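Local coordinates for protein putative beta-glucosidase (Bifidobacterium adolescentis, PDB 5WAB) that hydrolyses beta-glucosidic linkages as a family 3 glycoside hydrolase and probably also releases terminal arabinopyranosyl units from ginsenosides, at residues L467-L472 / P478-V483. Numbering follows the deposited sequence.
Sequences LESWLL and PALADV
In the alpha/beta sandwich of the glycoside hydrolase family 3 C-terminal domain, L467, S469 and L472, on strand 465-468 and the loop leaving it, meet L480 and V483 of helix 476-484, the next helix in the chain, reached through that loop. No hydrogen bond crosses between the segments, and S469 CA lies 8.3 Å from L480 CA, so side chains alone span the gap. L480 buries the largest area and joins three of the four close pairs. Its CG sits beside the backbone N and anti to the carbonyl carbon (chi1 -73°), which carries the branched end to the loop. CD2 lies 4.1 Å from S469 CB. CG is 3.8 Å from L472 CD1. That single methyl also approaches both methyls of L480, evidence that it packs against the whole fork. Almost one turn further on, V483 CG1 comes within 4.2 Å of L467 CD2. The polar end of S469 is engaged elsewhere, OG bonding to L448 O on the neighbouring strand 444-449. On the loop's other flank, W470 N bonds to E468 OE1 (2.8 Å), met on the anti side of the carboxylate, 30° out of its plane. Replacing L480 with alanine would probably open a gap on the helix side of L472 CD1 and S469 CB, depriving both of apolar cover. V447 and F362 also touch L480, placing it in the buried sheet-helix interface characteristic of an alpha/beta sandwich.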
loop_
_atom_site.group_PDB
_atom_site.type_symbol
_atom_site.label_atom_id
_atom_site.label_comp_id
_atom_site.label_asym_id
_atom_site.label_seq_id
_atom_site.Cartn_x
_atom_site.Cartn_y
_atom_site.Cartn_z
ATOM N N LEU A 467 5.836 -19.756 -4.171
ATOM C CA LEU A 467 5.822 -18.445 -4.795
ATOM C C LEU A 467 4.546 -17.734 -4.367
ATOM O O LEU A 467 3.443 -18.206 -4.660
ATOM C CB LEU A 467 5.910 -18.568 -6.317
ATOM C CG LEU A 467 6.125 -17.264 -7.079
ATOM C CD1 LEU A 467 7.464 -16.660 -6.699
ATOM C CD2 LEU A 467 6.068 -17.532 -8.568
ATOM N N GLU A 468 4.696 -16.637 -3.630
ATOM C CA GLU A 468 3.565 -15.807 -3.221
ATOM C C GLU A 468 3.344 -14.743 -4.293
ATOM O O GLU A 468 4.119 -13.785 -4.399
ATOM C CB GLU A 468 3.821 -15.188 -1.849
ATOM C CG GLU A 468 2.857 -14.077 -1.437
ATOM C CD GLU A 468 1.398 -14.506 -1.397
ATOM O OE1 GLU A 468 0.766 -14.587 -2.472
ATOM O OE2 GLU A 468 0.878 -14.744 -0.286
ATOM N N SER A 469 2.291 -14.912 -5.093
ATOM C CA SER A 469 2.033 -14.037 -6.228
ATOM C C SER A 469 0.903 -13.048 -5.978
ATOM O O SER A 469 0.548 -12.301 -6.895
ATOM C CB SER A 469 1.720 -14.867 -7.480
ATOM O OG SER A 469 0.570 -15.672 -7.299
ATOM N N TRP A 470 0.337 -13.028 -4.768
ATOM C CA TRP A 470 -0.715 -12.097 -4.373
ATOM C C TRP A 470 -1.825 -12.002 -5.411
ATOM O O TRP A 470 -2.444 -13.011 -5.765
ATOM C CB TRP A 470 -0.123 -10.709 -4.122
ATOM C CG TRP A 470 0.944 -10.688 -3.080
ATOM C CD1 TRP A 470 2.282 -10.549 -3.286
ATOM C CD2 TRP A 470 0.766 -10.800 -1.661
ATOM N NE1 TRP A 470 2.951 -10.569 -2.087
ATOM C CE2 TRP A 470 2.043 -10.722 -1.074
ATOM C CE3 TRP A 470 -0.349 -10.962 -0.832
ATOM C CZ2 TRP A 470 2.241 -10.800 0.305
ATOM C CZ3 TRP A 470 -0.156 -11.039 0.535
ATOM C CH2 TRP A 470 1.132 -10.959 1.091
ATOM N N LEU A 471 -2.078 -10.787 -5.893
ATOM C CA LEU A 471 -2.955 -10.536 -7.029
ATOM C C LEU A 471 -2.146 -9.801 -8.087
ATOM O O LEU A 471 -1.545 -8.761 -7.801
ATOM C CB LEU A 471 -4.192 -9.720 -6.622
ATOM C CG LEU A 471 -5.153 -10.369 -5.615
ATOM C CD1 LEU A 471 -6.300 -9.427 -5.253
ATOM C CD2 LEU A 471 -5.696 -11.686 -6.147
ATOM N N LEU A 472 -2.136 -10.340 -9.306
ATOM C CA LEU A 472 -1.202 -9.911 -10.338
ATOM C C LEU A 472 -1.824 -9.025 -11.410
ATOM O O LEU A 472 -1.087 -8.473 -12.231
ATOM C CB LEU A 472 -0.569 -11.137 -11.006
ATOM C CG LEU A 472 0.304 -12.014 -10.107
ATOM C CD1 LEU A 472 0.675 -13.297 -10.821
ATOM C CD2 LEU A 472 1.555 -11.266 -9.683
ATOM N N PRO A 478 1.191 -14.461 -18.327
ATOM C CA PRO A 478 2.548 -14.368 -18.891
ATOM C C PRO A 478 3.620 -14.122 -17.844
ATOM O O PRO A 478 4.728 -14.660 -17.960
ATOM C CB PRO A 478 2.435 -13.196 -19.874
ATOM C CG PRO A 478 0.990 -13.147 -20.235
ATOM C CD PRO A 478 0.253 -13.540 -18.991
ATOM N N ALA A 479 3.316 -13.328 -16.815
ATOM C CA ALA A 479 4.315 -13.028 -15.796
ATOM C C ALA A 479 4.706 -14.280 -15.021
ATOM O O ALA A 479 5.884 -14.477 -14.701
ATOM C CB ALA A 479 3.783 -11.955 -14.850
ATOM N N LEU A 480 3.728 -15.128 -14.702
ATOM C CA LEU A 480 4.020 -16.370 -13.994
ATOM C C LEU A 480 4.903 -17.285 -14.833
ATOM O O LEU A 480 5.831 -17.917 -14.313
ATOM C CB LEU A 480 2.713 -17.071 -13.621
ATOM C CG LEU A 480 1.898 -16.437 -12.488
ATOM C CD1 LEU A 480 0.509 -17.062 -12.407
ATOM C CD2 LEU A 480 2.631 -16.550 -11.157
ATOM N N ALA A 481 4.636 -17.364 -16.138
ATOM C CA ALA A 481 5.451 -18.204 -17.006
ATOM C C ALA A 481 6.894 -17.720 -17.046
ATOM O O ALA A 481 7.831 -18.529 -17.007
ATOM C CB ALA A 481 4.857 -18.232 -18.414
ATOM N N ASP A 482 7.092 -16.401 -17.106
ATOM C CA ASP A 482 8.441 -15.845 -17.181
ATOM C C ASP A 482 9.236 -16.111 -15.907
ATOM O O ASP A 482 10.443 -16.372 -15.966
ATOM C CB ASP A 482 8.366 -14.344 -17.460
ATOM C CG ASP A 482 7.886 -14.035 -18.860
ATOM O OD1 ASP A 482 7.696 -14.984 -19.652
ATOM O OD2 ASP A 482 7.689 -12.840 -19.167
ATOM N N VAL A 483 8.584 -16.059 -14.750
ATOM C CA VAL A 483 9.295 -16.269 -13.495
ATOM C C VAL A 483 9.522 -17.755 -13.246
ATOM O O VAL A 483 10.640 -18.188 -12.948
ATOM C CB VAL A 483 8.531 -15.614 -12.332
ATOM C CG1 VAL A 483 9.143 -16.026 -11.003
ATOM C CG2 VAL A 483 8.534 -14.095 -12.480
#